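Local coordinates for putative uncharacterized protein smu.1377c (Streptococcus mutans, PDB 3L7V) that is of unknown function but belongs to the YrdC-like family, and may bind double-stranded RNA and take part in tRNA modification, at residues 38-43 with 214-219; 61-66 with 166-171; 67-72 with 184-189; 51-56 with 71-76. All blocks are in the same frame, centred on the assembly; numbering follows the deposited sequence.

Interaction 1. Residues 38-43 with 214-219; sequences HIHWDG and VIEADD. With SO4 (sulfate ion), chain D.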
loop_
_atom_site.group_PDB
_atom_site.type_symbol
_atom_site.label_atom_id
_atom_site.label_comp_id
_atom_site.label_asym_id
_atom_site.label_seq_id
_atom_site.Cartn_x
_atom_site.Cartn_y
_atom_site.Cartn_z
ATOM N N HIS A 38 9.010 -22.388 -0.579
ATOM C CA HIS A 38 9.217 -21.344 -1.587
ATOM C C HIS A 38 8.632 -21.815 -2.912
ATOM O O HIS A 38 8.835 -22.974 -3.299
ATOM C CB HIS A 38 10.713 -21.066 -1.810
ATOM C CG HIS A 38 11.395 -20.373 -0.672
ATOM N ND1 HIS A 38 12.318 -19.368 -0.863
ATOM C CD2 HIS A 38 11.307 -20.552 0.669
ATOM C CE1 HIS A 38 12.765 -18.953 0.309
ATOM N NE2 HIS A 38 12.164 -19.652 1.256
ATOM N N ILE A 39 7.930 -20.916 -3.607
ATOM C CA ILE A 39 7.397 -21.177 -4.949
ATOM C C ILE A 39 7.713 -20.024 -5.918
ATOM O O ILE A 39 8.027 -18.916 -5.489
ATOM C CB ILE A 39 5.858 -21.387 -4.941
ATOM C CG1 ILE A 39 5.153 -20.232 -4.223
ATOM C CG2 ILE A 39 5.486 -22.687 -4.285
ATOM C CD1 ILE A 39 3.640 -20.220 -4.426
ATOM N N HIS A 40 7.608 -20.288 -7.220
ATOM C CA HIS A 40 7.808 -19.254 -8.243
ATOM C C HIS A 40 6.497 -18.775 -8.894
ATOM O O HIS A 40 5.727 -19.580 -9.413
ATOM C CB HIS A 40 8.785 -19.742 -9.319
ATOM C CG HIS A 40 10.221 -19.721 -8.889
ATOM N ND1 HIS A 40 11.095 -18.716 -9.253
ATOM C CD2 HIS A 40 10.940 -20.583 -8.127
ATOM C CE1 HIS A 40 12.286 -18.961 -8.738
ATOM N NE2 HIS A 40 12.219 -20.088 -8.049
ATOM N N TRP A 41 6.252 -17.463 -8.863
ATOM C CA TRP A 41 5.053 -16.876 -9.483
ATOM C C TRP A 41 5.096 -17.025 -11.004
ATOM O O TRP A 41 6.113 -16.733 -11.627
ATOM C CB TRP A 41 4.918 -15.400 -9.098
ATOM C CG TRP A 41 3.725 -14.700 -9.703
ATOM C CD1 TRP A 41 2.411 -15.056 -9.570
ATOM C CD2 TRP A 41 3.738 -13.529 -10.535
ATOM N NE1 TRP A 41 1.610 -14.186 -10.270
ATOM C CE2 TRP A 41 2.398 -13.233 -10.863
ATOM C CE3 TRP A 41 4.754 -12.703 -11.040
ATOM C CZ2 TRP A 41 2.043 -12.146 -11.673
ATOM C CZ3 TRP A 41 4.397 -11.615 -11.840
ATOM C CH2 TRP A 41 3.056 -11.349 -12.148
ATOM N N ASP A 42 3.995 -17.476 -11.600
ATOM C CA ASP A 42 3.961 -17.697 -13.047
ATOM C C ASP A 42 3.166 -16.645 -13.830
ATOM O O ASP A 42 3.015 -16.764 -15.045
ATOM C CB ASP A 42 3.440 -19.106 -13.382
ATOM C CG ASP A 42 1.983 -19.308 -12.994
ATOM O OD1 ASP A 42 1.335 -18.346 -12.526
ATOM O OD2 ASP A 42 1.486 -20.443 -13.156
ATOM N N GLY A 43 2.653 -15.627 -13.145
ATOM C CA GLY A 43 1.870 -14.609 -13.832
ATOM C C GLY A 43 0.363 -14.728 -13.654
ATOM O O GLY A 43 -0.371 -13.791 -13.968
ATOM N N VAL A 214 6.844 -18.104 0.874
ATOM C CA VAL A 214 7.557 -17.063 0.135
ATOM C C VAL A 214 7.357 -17.227 -1.373
ATOM O O VAL A 214 7.731 -18.254 -1.947
ATOM C CB VAL A 214 9.087 -17.093 0.409
ATOM C CG1 VAL A 214 9.792 -15.980 -0.381
ATOM C CG2 VAL A 214 9.387 -16.982 1.916
ATOM N N ILE A 215 6.777 -16.212 -2.012
ATOM C CA ILE A 215 6.608 -16.230 -3.455
ATOM C C ILE A 215 7.756 -15.452 -4.106
ATOM O O ILE A 215 7.966 -14.281 -3.779
ATOM C CB ILE A 215 5.238 -15.629 -3.850
ATOM C CG1 ILE A 215 4.093 -16.490 -3.302
ATOM C CG2 ILE A 215 5.124 -15.463 -5.347
ATOM C CD1 ILE A 215 2.745 -15.738 -3.164
ATOM N N GLU A 216 8.492 -16.110 -5.011
ATOM C CA GLU A 216 9.681 -15.540 -5.674
ATOM C C GLU A 216 9.421 -15.061 -7.113
ATOM O O GLU A 216 8.664 -15.700 -7.844
ATOM C CB GLU A 216 10.828 -16.563 -5.707
ATOM C CG GLU A 216 11.236 -17.111 -4.337
ATOM C CD GLU A 216 12.535 -17.925 -4.368
ATOM O OE1 GLU A 216 13.193 -18.002 -5.431
ATOM O OE2 GLU A 216 12.906 -18.483 -3.316
ATOM N N ALA A 217 10.064 -13.953 -7.502
ATOM C CA ALA A 217 10.016 -13.408 -8.872
ATOM C C ALA A 217 11.061 -12.298 -9.104
ATOM O O ALA A 217 10.718 -11.212 -9.570
ATOM C CB ALA A 217 8.614 -12.889 -9.218
ATOM N N ASP A 218 12.326 -12.579 -8.778
ATOM C CA ASP A 218 13.427 -11.621 -8.928
ATOM C C ASP A 218 13.486 -10.957 -10.316
ATOM O O ASP A 218 13.778 -9.765 -10.425
ATOM C CB ASP A 218 14.777 -12.297 -8.630
ATOM C CG ASP A 218 15.042 -12.487 -7.129
ATOM O OD1 ASP A 218 14.211 -12.078 -6.283
ATOM O OD2 ASP A 218 16.104 -13.054 -6.797
ATOM N N ASP A 219 13.237 -11.742 -11.365
ATOM C CA ASP A 219 13.225 -11.243 -12.744
ATOM C C ASP A 219 12.120 -10.197 -13.016
ATOM O O ASP A 219 12.345 -9.227 -13.741
ATOM C CB ASP A 219 13.113 -12.405 -13.747
HETATM S S SO4 D . 13.100 -15.809 -10.388
HETATM O O1 SO4 D . 11.778 -16.257 -10.815
HETATM O O2 SO4 D . 13.024 -15.423 -8.978
HETATM O O3 SO4 D . 14.066 -16.896 -10.554
HETATM O O4 SO4 D . 13.521 -14.677 -11.213
#
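His38 and Glu216 meet where two parallel strands run side by side at one edge of the mixed sheet of this YrdC-like fold. His38 ND1 donates to Glu216 OE2 over 2.7 Å; the bond is nearly straight (173°), lies in the plane of the imidazole, and arrives on the anti lone pair of a carboxylate turned almost perpendicular to the ring. Val214, directly across from His38, sets its CB under the middle of that ring, 4.0 Å from the centroid, a CH-pi contact that leaves the ring edge to the carboxylate. Farther along the same face, His40 lays its ring over Glu216 CB, while the far end of the same glutamate side chain meets His38. Glu216 CG stands anti to the carbonyl carbon (chi1 -56°), and the extended chain beyond carries the carboxylate back toward His38.

On the opposite face of this strand pair, apolar side chains meet: Ile39 CD1 rests on Ile215 CG1. Just past the strand, Trp41 CB adds a contact with Ile215 CG2 at 3.8 Å. Three backbone bonds fix the parallel register: Ile39 N to Val214 O, Glu216 N to Ile39 O, and Trp41 N to Glu216 O. In the second shell, Glu208 takes the remaining nitrogen of His38, NE2, while Asn44 O receives the indole NH of Trp41. Beyond the strand, Ala217 is the N-cap residue of helix 218-223, and a sulfate, probably from the crystallisation liquor, sits at this helix start. Asp218 N reaches sulfate O2 at 2.9 Å, Asp219 N reaches O4, and His40 ND1 donates to O1 at 3.0 Å.

Interaction 2. Residues 61-66 with 166-171; sequences VCPTKV and GVAGEQ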
loop_
_atom_site.group_PDB
_atom_site.type_symbol
_atom_site.label_atom_id
_atom_site.label_comp_id
_atom_site.label_asym_id
_atom_site.label_seq_id
_atom_site.Cartn_x
_atom_site.Cartn_y
_atom_site.Cartn_z
ATOM N N VAL A 61 5.075 -13.794 2.099
ATOM C CA VAL A 61 5.951 -12.817 1.453
ATOM C C VAL A 61 5.628 -12.808 -0.043
ATOM O O VAL A 61 5.349 -13.865 -0.609
ATOM C CB VAL A 61 7.457 -13.103 1.711
ATOM C CG1 VAL A 61 8.316 -12.478 0.621
ATOM C CG2 VAL A 61 7.887 -12.581 3.098
ATOM N N CYS A 62 5.658 -11.621 -0.666
ATOM C CA CYS A 62 5.131 -11.413 -2.020
ATOM C C CYS A 62 5.849 -10.281 -2.768
ATOM O O CYS A 62 6.092 -9.224 -2.191
ATOM C CB CYS A 62 3.629 -11.099 -1.920
ATOM S SG CYS A 62 2.714 -10.745 -3.458
ATOM N N PRO A 63 6.159 -10.490 -4.069
ATOM C CA PRO A 63 6.890 -9.538 -4.917
ATOM C C PRO A 63 6.056 -8.306 -5.238
ATOM O O PRO A 63 4.835 -8.415 -5.330
ATOM C CB PRO A 63 7.114 -10.313 -6.232
ATOM C CG PRO A 63 6.611 -11.682 -6.004
ATOM C CD PRO A 63 5.652 -11.623 -4.854
ATOM N N THR A 64 6.705 -7.159 -5.411
ATOM C CA THR A 64 6.039 -5.952 -5.904
ATOM C C THR A 64 6.889 -5.303 -6.989
ATOM O O THR A 64 7.978 -5.791 -7.288
ATOM C CB THR A 64 5.829 -4.923 -4.790
ATOM O OG1 THR A 64 7.098 -4.376 -4.412
ATOM C CG2 THR A 64 5.179 -5.567 -3.586
ATOM N N LYS A 65 6.399 -4.195 -7.555
ATOM C CA LYS A 65 7.145 -3.410 -8.547
ATOM C C LYS A 65 8.506 -2.893 -8.031
ATOM O O LYS A 65 9.445 -2.727 -8.815
ATOM C CB LYS A 65 6.312 -2.208 -9.045
ATOM C CG LYS A 65 5.202 -2.519 -10.053
ATOM C CD LYS A 65 4.427 -1.242 -10.461
ATOM C CE LYS A 65 3.299 -1.552 -11.440
ATOM N NZ LYS A 65 2.443 -0.357 -11.744
ATOM N N VAL A 66 8.610 -2.614 -6.728
ATOM C CA VAL A 66 9.879 -2.124 -6.167
ATOM C C VAL A 66 10.586 -3.072 -5.151
ATOM O O VAL A 66 11.561 -2.675 -4.513
ATOM C CB VAL A 66 9.726 -0.721 -5.526
ATOM C CG1 VAL A 66 9.302 0.307 -6.564
ATOM C CG2 VAL A 66 8.729 -0.777 -4.383
ATOM N N GLY A 166 1.786 -3.824 -7.993
ATOM C CA GLY A 166 2.419 -5.037 -8.490
ATOM C C GLY A 166 1.375 -6.127 -8.734
ATOM O O GLY A 166 0.557 -6.400 -7.852
ATOM N N VAL A 167 1.400 -6.759 -9.910
ATOM C CA VAL A 167 0.340 -7.694 -10.318
ATOM C C VAL A 167 0.064 -8.873 -9.359
ATOM O O VAL A 167 -1.097 -9.164 -9.030
ATOM C CB VAL A 167 0.558 -8.241 -11.756
ATOM C CG1 VAL A 167 -0.610 -9.143 -12.173
ATOM C CG2 VAL A 167 0.693 -7.100 -12.745
ATOM N N ALA A 168 1.122 -9.550 -8.925
ATOM C CA ALA A 168 0.987 -10.736 -8.081
ATOM C C ALA A 168 0.107 -10.466 -6.866
ATOM O O ALA A 168 -0.796 -11.251 -6.562
ATOM C CB ALA A 168 2.366 -11.243 -7.639
ATOM N N GLY A 169 0.375 -9.352 -6.178
ATOM C CA GLY A 169 -0.388 -8.966 -5.002
ATOM C C GLY A 169 -1.735 -8.335 -5.359
ATOM O O GLY A 169 -2.700 -8.450 -4.594
ATOM N N GLU A 170 -1.802 -7.671 -6.514
ATOM C CA GLU A 170 -3.078 -7.141 -7.016
ATOM C C GLU A 170 -4.097 -8.261 -7.237
ATOM O O GLU A 170 -5.267 -8.120 -6.859
ATOM C CB GLU A 170 -2.896 -6.331 -8.314
ATOM C CG GLU A 170 -2.063 -5.055 -8.176
ATOM C CD GLU A 170 -1.698 -4.431 -9.525
ATOM O OE1 GLU A 170 -2.532 -4.508 -10.448
ATOM O OE2 GLU A 170 -0.582 -3.863 -9.661
ATOM N N GLN A 171 -3.658 -9.368 -7.844
ATOM C CA GLN A 171 -4.551 -10.518 -8.040
ATOM C C GLN A 171 -5.140 -11.030 -6.712
ATOM O O GLN A 171 -6.355 -11.222 -6.591
ATOM C CB GLN A 171 -3.865 -11.650 -8.826
ATOM C CG GLN A 171 -3.513 -11.276 -10.277
ATOM C CD GLN A 171 -2.505 -12.226 -10.938
ATOM O OE1 GLN A 171 -1.697 -12.870 -10.266
ATOM N NE2 GLN A 171 -2.543 -12.294 -12.268
HETATM O O HOH W 1 3.676 -8.540 -8.353
HETATM O O HOH W 2 2.316 -7.109 -5.429
#
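Pro63 O, a carbonyl oxygen on strand 59-64, accepts from two waters that bridge it to the first turn of helix 167-180, which packs on this part of the YrdC-like sheet. One water lies 2.8 Å from Pro63 O, also donates to Gly166 O, and accepts a weak bond from Gly169 N. The second donates to Pro63 O at 3.2 Å and accepts from Ala168 N at 2.8 Å. Backbone NH groups at a helix start lack carbonyl partners from a preceding turn, and here water relays two of them to the strand.

Direct contact is made by small groups, in keeping with the 7.2 Å between the axes of the short strand and helix segments. Cys62 has its SG anti to the backbone N (chi1 178°), which sends the sulfur to the helix backbone, 3.8 Å from Gly169 N and close to Gly169 CA. The methyl of Ala168 touches both Cys62 SG, at 4.2 Å, and Pro63 CD. Gly166, the N-cap residue, has no side chain and brings its CA against Lys65 CG, 4.1 Å away. Past CG the lysine chain is fully extended, taking NZ to a salt bridge with Asp124 and a bond to Lys164 O.

Each segment also braces itself. Thr64 OG1 accepts from Val66 N in an ST turn, and Glu170 folds back so that the anti lone pair of its OE2 receives Gly166 N at 2.9 Å.

Interaction 3. Residues 67-72 with 184-189; sequences GYIIMT and VYASSA. With SO4 (sulfate ion), chain B.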
loop_
_atom_site.group_PDB
_atom_site.type_symbol
_atom_site.label_atom_id
_atom_site.label_comp_id
_atom_site.label_asym_id
_atom_site.label_seq_id
_atom_site.Cartn_x
_atom_site.Cartn_y
_atom_site.Cartn_z
ATOM N N GLY A 67 10.110 -4.306 -5.014
ATOM C CA GLY A 67 10.768 -5.287 -4.155
ATOM C C GLY A 67 9.892 -6.379 -3.546
ATOM O O GLY A 67 9.234 -7.107 -4.271
ATOM N N TYR A 68 9.896 -6.494 -2.216
ATOM C CA TYR A 68 9.140 -7.534 -1.487
ATOM C C TYR A 68 8.357 -6.980 -0.284
ATOM O O TYR A 68 8.856 -6.114 0.440
ATOM C CB TYR A 68 10.069 -8.707 -1.060
ATOM C CG TYR A 68 10.472 -9.553 -2.258
ATOM C CD1 TYR A 68 11.649 -9.304 -2.953
ATOM C CD2 TYR A 68 9.634 -10.562 -2.733
ATOM C CE1 TYR A 68 11.995 -10.060 -4.073
ATOM C CE2 TYR A 68 9.964 -11.314 -3.848
ATOM C CZ TYR A 68 11.148 -11.062 -4.511
ATOM O OH TYR A 68 11.469 -11.807 -5.621
ATOM N N ILE A 69 7.124 -7.472 -0.103
ATOM C CA ILE A 69 6.274 -7.103 1.033
ATOM C C ILE A 69 5.819 -8.323 1.837
ATOM O O ILE A 69 5.705 -9.430 1.301
ATOM C CB ILE A 69 4.983 -6.323 0.604
ATOM C CG1 ILE A 69 4.137 -7.153 -0.375
ATOM C CG2 ILE A 69 5.327 -4.960 0.042
ATOM C CD1 ILE A 69 2.953 -6.400 -1.010
ATOM N N ILE A 70 5.561 -8.098 3.124
ATOM C CA ILE A 70 4.834 -9.047 3.959
ATOM C C ILE A 70 3.329 -8.702 3.974
ATOM O O ILE A 70 2.959 -7.551 4.190
ATOM C CB ILE A 70 5.402 -9.050 5.398
ATOM C CG1 ILE A 70 6.920 -9.261 5.351
ATOM C CG2 ILE A 70 4.697 -10.111 6.259
ATOM C CD1 ILE A 70 7.659 -8.874 6.621
HETATM N N MSE A 71 2.481 -9.707 3.745
HETATM C CA MSE A 71 1.032 -9.553 3.572
HETATM C C MSE A 71 0.228 -10.389 4.575
HETATM O O MSE A 71 0.524 -11.580 4.777
HETATM C CB MSE A 71 0.616 -10.023 2.171
HETATM C CG MSE A 71 0.823 -9.054 1.030
HETATM SE SE MSE A 71 0.120 -9.766 -0.673
HETATM C CE MSE A 71 -1.553 -10.565 -0.006
ATOM N N THR A 72 -0.806 -9.779 5.167
ATOM C CA THR A 72 -1.733 -10.457 6.092
ATOM C C THR A 72 -3.140 -9.843 6.034
ATOM O O THR A 72 -3.341 -8.791 5.418
ATOM C CB THR A 72 -1.234 -10.464 7.577
ATOM O OG1 THR A 72 -1.068 -9.124 8.065
ATOM C CG2 THR A 72 0.074 -11.186 7.691
ATOM N N VAL A 184 -6.788 -6.789 2.687
ATOM C CA VAL A 184 -5.394 -7.252 2.850
ATOM C C VAL A 184 -4.443 -6.098 3.230
ATOM O O VAL A 184 -4.552 -5.002 2.687
ATOM C CB VAL A 184 -4.874 -7.968 1.575
ATOM C CG1 VAL A 184 -3.370 -8.106 1.608
ATOM C CG2 VAL A 184 -5.520 -9.334 1.423
ATOM N N TYR A 185 -3.536 -6.345 4.177
ATOM C CA TYR A 185 -2.651 -5.305 4.728
ATOM C C TYR A 185 -1.184 -5.682 4.539
ATOM O O TYR A 185 -0.866 -6.860 4.346
ATOM C CB TYR A 185 -2.928 -5.071 6.222
ATOM C CG TYR A 185 -4.397 -5.009 6.576
ATOM C CD1 TYR A 185 -5.009 -6.047 7.273
ATOM C CD2 TYR A 185 -5.178 -3.916 6.204
ATOM C CE1 TYR A 185 -6.357 -6.001 7.589
ATOM C CE2 TYR A 185 -6.518 -3.866 6.515
ATOM C CZ TYR A 185 -7.107 -4.908 7.207
ATOM O OH TYR A 185 -8.451 -4.854 7.519
ATOM N N ALA A 186 -0.287 -4.697 4.610
ATOM C CA ALA A 186 1.109 -4.938 4.252
ATOM C C ALA A 186 2.131 -3.978 4.840
ATOM O O ALA A 186 1.803 -2.888 5.312
ATOM C CB ALA A 186 1.272 -4.981 2.741
ATOM N N SER A 187 3.384 -4.417 4.750
ATOM C CA SER A 187 4.570 -3.685 5.172
ATOM C C SER A 187 5.721 -4.278 4.345
ATOM O O SER A 187 5.623 -5.416 3.867
ATOM C CB SER A 187 4.808 -3.929 6.661
ATOM O OG SER A 187 5.550 -2.883 7.250
ATOM N N SER A 188 6.808 -3.537 4.159
ATOM C CA SER A 188 7.883 -4.045 3.301
ATOM C C SER A 188 8.683 -5.148 3.978
ATOM O O SER A 188 8.829 -5.159 5.198
ATOM C CB SER A 188 8.807 -2.923 2.805
ATOM O OG SER A 188 9.609 -2.395 3.847
ATOM N N ALA A 189 9.199 -6.070 3.169
ATOM C CA ALA A 189 9.951 -7.235 3.652
ATOM C C ALA A 189 11.438 -6.916 3.839
ATOM O O ALA A 189 12.276 -7.305 3.020
ATOM C CB ALA A 189 9.770 -8.424 2.687
HETATM S S SO4 B . 6.421 0.620 4.197
HETATM O O1 SO4 B . 5.305 1.178 4.966
HETATM O O2 SO4 B . 7.434 1.645 3.974
HETATM O O3 SO4 B . 7.025 -0.482 4.950
HETATM O O4 SO4 B . 5.944 0.168 2.889
#
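Met71, present as selenomethionine, reaches across to the start of segment 184-189. Its CB lies near Tyr185 O, and its CG, anti to the carbonyl carbon (chi1 -81°), passes the methyl of Ala186 at 4.4 Å. The chain runs on extended to SE, then bends at chi3 (41°), swinging CE onto Val184 CG1. At 3.5 Å that carbon pair is tighter than usual, and the two side chains meet at a slant. Leu96 of the next strand touches Met71, Val184 and Ala186 alike.

The backbones beneath form an antiparallel pair inside the mixed sheet of the YrdC-like fold. Ile70 pairs with Ser187 and Thr72 with Tyr185 as hydrogen-bonded pairs, the shortest link being Tyr185 N to Thr72 O at 2.7 Å. At the Ile69-Ser188 pair the backbones come close while the side chains diverge, and Ala189 N approaches Tyr68 O from above the carbonyl plane, 38° out of it. Beside that bond, Ala189 CB packs on Tyr68 CB, and Ile70 CG1 touches the same methyl at 4.0 Å. Ser188 N donates to O3 of a sulfate, probably from the crystallisation liquor, at 3.2 Å, an ion also held by Arg268.

Interaction 4. Residues 51-56 with 71-76; sequences EIVKGE and MTSDKK
Ser73 OG donates to Val53 O across 3.0 Å, joining the last turn of helix 47-54 to the chain just beyond strand 67-72. The serine reaches it because OG sits between its own backbone N and carbonyl carbon (chi1 74°), turned to the helix; the hydroxyl comes in above the plane of the carbonyl, 36° out of it. Val53 is rotated with CG2 anti to the backbone N and CG1 in the more confined site (chi1 81°). CG2 thereby lies against the strand backbone, 4.0 Å from Thr72 CA, and the serine CB flanks it.

Asp74 adopts a similar rotation, with CG between N and the carbonyl carbon. Its OD2 lies over Glu56 CA at 3.7 Å and accepts from Gly57 N, while OD1 accepts from Gly77 N. One carboxylate thus holds two chain segments, and those bonds fix how it is turned. A water 2.9 Å away accepts a hydrogen bond from Ser73 N. Met176 of helix 167-180 packs on both Val53 and Ser73. With Asp74 at the N-cap and its OD1 on the NH three residues later, the arrangement is a classic side-chain N-cap, here starting helix 75-85.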
loop_
_atom_site.group_PDB
_atom_site.type_symbol
_atom_site.label_atom_id
_atom_site.label_comp_id
_atom_site.label_asym_id
_atom_site.label_seq_id
_atom_site.Cartn_x
_atom_site.Cartn_y
_atom_site.Cartn_z
ATOM N N GLU A 51 -5.203 -19.084 -0.292
ATOM C CA GLU A 51 -5.732 -19.960 0.762
ATOM C C GLU A 51 -5.026 -19.730 2.102
ATOM O O GLU A 51 -5.656 -19.797 3.153
ATOM C CB GLU A 51 -5.655 -21.442 0.357
ATOM C CG GLU A 51 -6.474 -21.804 -0.887
ATOM C CD GLU A 51 -7.998 -21.672 -0.688
ATOM O OE1 GLU A 51 -8.482 -21.844 0.451
ATOM O OE2 GLU A 51 -8.716 -21.411 -1.681
ATOM N N ILE A 52 -3.724 -19.450 2.062
ATOM C CA ILE A 52 -2.974 -19.152 3.284
ATOM C C ILE A 52 -3.412 -17.851 3.970
ATOM O O ILE A 52 -3.595 -17.818 5.184
ATOM C CB ILE A 52 -1.442 -19.167 3.048
ATOM C CG1 ILE A 52 -0.980 -20.601 2.785
ATOM C CG2 ILE A 52 -0.692 -18.573 4.265
ATOM C CD1 ILE A 52 0.463 -20.727 2.429
ATOM N N VAL A 53 -3.610 -16.789 3.193
ATOM C CA VAL A 53 -3.991 -15.499 3.766
ATOM C C VAL A 53 -5.473 -15.487 4.193
ATOM O O VAL A 53 -5.867 -14.822 5.162
ATOM C CB VAL A 53 -3.615 -14.316 2.816
ATOM C CG1 VAL A 53 -4.645 -14.132 1.719
ATOM C CG2 VAL A 53 -3.443 -13.043 3.605
ATOM N N LYS A 54 -6.285 -16.248 3.480
ATOM C CA LYS A 54 -7.668 -16.470 3.876
ATOM C C LYS A 54 -7.782 -17.176 5.254
ATOM O O LYS A 54 -8.687 -16.869 6.034
ATOM C CB LYS A 54 -8.385 -17.265 2.792
ATOM C CG LYS A 54 -9.843 -17.521 3.063
ATOM C CD LYS A 54 -10.458 -18.320 1.929
ATOM C CE LYS A 54 -11.858 -18.772 2.289
ATOM N NZ LYS A 54 -12.475 -19.497 1.147
ATOM N N GLY A 55 -6.865 -18.097 5.557
ATOM C CA GLY A 55 -6.849 -18.775 6.849
ATOM C C GLY A 55 -6.441 -17.905 8.042
ATOM O O GLY A 55 -5.603 -17.005 7.916
ATOM N N GLU A 56 -7.025 -18.181 9.209
ATOM C CA GLU A 56 -6.762 -17.406 10.430
ATOM C C GLU A 56 -5.266 -17.262 10.736
ATOM O O GLU A 56 -4.568 -18.257 10.880
ATOM C CB GLU A 56 -7.487 -18.043 11.634
ATOM C CG GLU A 56 -7.427 -17.243 12.954
ATOM C CD GLU A 56 -8.102 -17.972 14.120
ATOM O OE1 GLU A 56 -8.100 -17.450 15.253
ATOM O OE2 GLU A 56 -8.646 -19.076 13.903
HETATM N N MSE A 71 2.481 -9.707 3.745
HETATM C CA MSE A 71 1.032 -9.553 3.572
HETATM C C MSE A 71 0.228 -10.389 4.575
HETATM O O MSE A 71 0.524 -11.580 4.777
HETATM C CB MSE A 71 0.616 -10.023 2.171
HETATM C CG MSE A 71 0.823 -9.054 1.030
HETATM SE SE MSE A 71 0.120 -9.766 -0.673
HETATM C CE MSE A 71 -1.553 -10.565 -0.006
ATOM N N THR A 72 -0.806 -9.779 5.167
ATOM C CA THR A 72 -1.733 -10.457 6.092
ATOM C C THR A 72 -3.140 -9.843 6.034
ATOM O O THR A 72 -3.341 -8.791 5.418
ATOM C CB THR A 72 -1.234 -10.464 7.577
ATOM O OG1 THR A 72 -1.068 -9.124 8.065
ATOM C CG2 THR A 72 0.074 -11.186 7.691
ATOM N N SER A 73 -4.108 -10.500 6.679
ATOM C CA SER A 73 -5.491 -10.022 6.660
ATOM C C SER A 73 -6.229 -10.004 8.019
ATOM O O SER A 73 -7.435 -9.768 8.056
ATOM C CB SER A 73 -6.312 -10.769 5.597
ATOM O OG SER A 73 -6.607 -12.087 6.011
ATOM N N ASP A 74 -5.520 -10.227 9.127
ATOM C CA ASP A 74 -6.141 -10.081 10.445
ATOM C C ASP A 74 -5.185 -9.652 11.558
ATOM O O ASP A 74 -3.976 -9.553 11.353
ATOM C CB ASP A 74 -6.889 -11.360 10.839
ATOM C CG ASP A 74 -5.985 -12.582 10.871
ATOM O OD1 ASP A 74 -4.751 -12.420 11.024
ATOM O OD2 ASP A 74 -6.514 -13.706 10.735
ATOM N N LYS A 75 -5.731 -9.395 12.741
ATOM C CA LYS A 75 -4.923 -8.960 13.887
ATOM C C LYS A 75 -3.814 -9.960 14.288
ATOM O O LYS A 75 -2.663 -9.563 14.518
ATOM C CB LYS A 75 -5.836 -8.649 15.081
ATOM C CG LYS A 75 -5.115 -8.260 16.363
ATOM C CD LYS A 75 -4.533 -6.870 16.276
ATOM C CE LYS A 75 -3.975 -6.421 17.631
ATOM N NZ LYS A 75 -5.036 -6.091 18.627
ATOM N N LYS A 76 -4.159 -11.245 14.372
ATOM C CA LYS A 76 -3.172 -12.298 14.649
ATOM C C LYS A 76 -2.000 -12.319 13.648
ATOM O O LYS A 76 -0.853 -12.566 14.029
ATOM C CB LYS A 76 -3.840 -13.677 14.688
ATOM C CG LYS A 76 -3.970 -14.282 16.064
ATOM C CD LYS A 76 -2.667 -14.965 16.494
ATOM C CE LYS A 76 -1.621 -13.957 16.962
ATOM N NZ LYS A 76 -0.267 -14.558 17.128
HETATM O O HOH W 3 -4.365 -13.237 7.656
HETATM O O HOH W 4 -7.328 -14.457 8.008
#

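How the interactions relate
One mixed sheet of the YrdC-like fold connects all four contacts. Across it run strands 37-40, 213-216, 59-64, 67-72 and 185-188 in that order, so interaction 1 lies at the edge and interaction 3 farther in, their centres about 15 Å apart. Interaction 2, about 10 Å from the first and 9 Å from the third, adds helix 167-180. Interactions 3 and 4 share Met71 and Thr72 on strand 67-72. The 170 residues between the segments of interaction 1 hold the other three contacts, and the segments of interaction 2 alternate along the chain with those of 3 and of 4. Tyr68 OH, bonded to Asp218 OD1 and Ala217 N, ties interaction 3 to interaction 1.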